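Local coordinates for protein metagenomic carboxyl esterase MGS0156 (Uncultured organism, PDB 5D8M) that probably hydrolyses carboxylic ester bonds as a serine esterase of the alpha/beta-hydrolase fold, and in full length is probably membrane-anchored, at residues S191-T196 / D276-A281. Sequence-based numbering, arbitrary orientation.
Sequences SPLAET and DGLVIA
In this alpha/beta-hydrolase-type fold, the turn leading into helix 193-196 meets the loop after helix 262-269, at an Asx turn formed by Asp276. One hydrogen bond joins them: Ser191 OG donates to Leu278 O at 2.7 Å, nearly along the C=O axis (171°). With OG anti to its own backbone N, the hydroxyl reaches this carbonyl and also accepts from Leu193 N, 3.2 Å from Ser191 OG, a capping bond ahead of the short helix. An alanine here would lose both bonds and would probably loosen the turn into the helix and its link to the loop. Leu193 and Leu278 cross at about a right angle, methyl to methyl, Leu193 CD1 lying 3.8 Å from Leu278 CD2; Phe264 of helix 262-269 touches both leucines. Pro192 CG meets Ile280 CD1 at 4.1 Å, these side chains also crossing at about a right angle; Arg227 touches both. Behind this shell, Asp276 shapes the turn that presents Leu278 O. Its OD2 is hydrogen-bonded to His299 ND1, an Asp-His pair consistent with the acid and base of a hydrolase triad, so the turn may help place the acid. Gly277 adopts a positive phi (112°) at which any side chain would collide with Asp276 O. Asp276 OD1 is gripped twice, by Leu278 N at 2.9 Å nearly along the C-O axis and by Val279 N at 2.8 Å from above the carboxylate plane.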
loop_
_atom_site.group_PDB
_atom_site.type_symbol
_atom_site.label_atom_id
_atom_site.label_comp_id
_atom_site.label_asym_id
_atom_site.label_seq_id
_atom_site.Cartn_x
_atom_site.Cartn_y
_atom_site.Cartn_z
ATOM N N SER A 191 3.411 -8.443 -9.105
ATOM C CA SER A 191 4.151 -9.457 -8.340
ATOM C C SER A 191 4.355 -10.671 -9.219
ATOM O O SER A 191 3.442 -11.052 -9.959
ATOM C CB SER A 191 3.383 -9.846 -7.054
ATOM O OG SER A 191 4.015 -10.955 -6.406
ATOM N N PRO A 192 5.550 -11.297 -9.158
ATOM C CA PRO A 192 5.695 -12.517 -9.948
ATOM C C PRO A 192 4.744 -13.629 -9.498
ATOM O O PRO A 192 4.477 -14.548 -10.267
ATOM C CB PRO A 192 7.162 -12.919 -9.729
ATOM C CG PRO A 192 7.612 -12.156 -8.532
ATOM C CD PRO A 192 6.769 -10.949 -8.411
ATOM N N LEU A 193 4.221 -13.536 -8.285
ATOM C CA LEU A 193 3.285 -14.551 -7.798
ATOM C C LEU A 193 2.000 -14.564 -8.629
ATOM O O LEU A 193 1.353 -15.592 -8.738
ATOM C CB LEU A 193 2.949 -14.307 -6.327
ATOM C CG LEU A 193 4.122 -14.465 -5.353
ATOM C CD1 LEU A 193 3.693 -14.052 -3.955
ATOM C CD2 LEU A 193 4.689 -15.876 -5.342
ATOM N N ALA A 194 1.634 -13.433 -9.229
ATOM C CA ALA A 194 0.430 -13.412 -10.060
ATOM C C ALA A 194 0.559 -14.367 -11.254
ATOM O O ALA A 194 -0.435 -14.859 -11.786
ATOM C CB ALA A 194 0.115 -11.983 -10.533
ATOM N N GLU A 195 1.782 -14.661 -11.662
ATOM C CA GLU A 195 1.974 -15.584 -12.775
ATOM C C GLU A 195 2.272 -16.999 -12.304
ATOM O O GLU A 195 2.211 -17.933 -13.088
ATOM C CB GLU A 195 3.110 -15.105 -13.680
ATOM C CG GLU A 195 2.776 -13.892 -14.532
ATOM C CD GLU A 195 2.185 -14.251 -15.883
ATOM O OE1 GLU A 195 1.682 -15.388 -16.050
ATOM O OE2 GLU A 195 2.229 -13.385 -16.787
ATOM N N THR A 196 2.600 -17.162 -11.030
ATOM C CA THR A 196 3.081 -18.458 -10.525
ATOM C C THR A 196 2.042 -19.583 -10.577
ATOM O O THR A 196 2.384 -20.740 -10.815
ATOM C CB THR A 196 3.577 -18.327 -9.066
ATOM O OG1 THR A 196 4.639 -17.374 -9.014
ATOM C CG2 THR A 196 4.093 -19.645 -8.537
ATOM N N ASP A 276 7.514 -8.543 1.397
ATOM C CA ASP A 276 6.574 -8.586 2.518
ATOM C C ASP A 276 5.701 -9.836 2.499
ATOM O O ASP A 276 4.729 -9.929 3.237
ATOM C CB ASP A 276 5.687 -7.340 2.529
ATOM C CG ASP A 276 4.769 -7.245 1.310
ATOM O OD1 ASP A 276 4.553 -8.241 0.592
ATOM O OD2 ASP A 276 4.217 -6.153 1.090
ATOM N N GLY A 277 6.063 -10.798 1.656
ATOM C CA GLY A 277 5.304 -12.017 1.510
ATOM C C GLY A 277 4.654 -12.080 0.145
ATOM O O GLY A 277 4.551 -13.157 -0.426
ATOM N N LEU A 278 4.230 -10.933 -0.393
ATOM C CA LEU A 278 3.479 -10.920 -1.654
ATOM C C LEU A 278 4.076 -9.926 -2.648
ATOM O O LEU A 278 4.003 -10.138 -3.853
ATOM C CB LEU A 278 1.980 -10.603 -1.419
ATOM C CG LEU A 278 1.192 -11.645 -0.580
ATOM C CD1 LEU A 278 -0.268 -11.243 -0.380
ATOM C CD2 LEU A 278 1.265 -13.029 -1.221
ATOM N N VAL A 279 4.680 -8.861 -2.135
ATOM C CA VAL A 279 5.299 -7.825 -2.976
ATOM C C VAL A 279 6.778 -7.647 -2.613
ATOM O O VAL A 279 7.113 -7.489 -1.448
ATOM C CB VAL A 279 4.560 -6.457 -2.817
ATOM C CG1 VAL A 279 5.133 -5.388 -3.783
ATOM C CG2 VAL A 279 3.049 -6.640 -3.018
ATOM N N ILE A 280 7.652 -7.690 -3.613
ATOM C CA ILE A 280 9.074 -7.308 -3.483
ATOM C C ILE A 280 9.248 -5.779 -3.304
ATOM O O ILE A 280 8.597 -4.988 -3.996
ATOM C CB ILE A 280 9.859 -7.786 -4.735
ATOM C CG1 ILE A 280 9.731 -9.315 -4.906
ATOM C CG2 ILE A 280 11.317 -7.353 -4.675
ATOM C CD1 ILE A 280 10.183 -9.832 -6.264
ATOM N N ALA A 281 10.135 -5.356 -2.404
ATOM C CA ALA A 281 10.230 -3.937 -2.055
ATOM C C ALA A 281 10.570 -3.054 -3.267
ATOM O O ALA A 281 9.971 -1.994 -3.444
ATOM C CB ALA A 281 11.251 -3.728 -0.964
#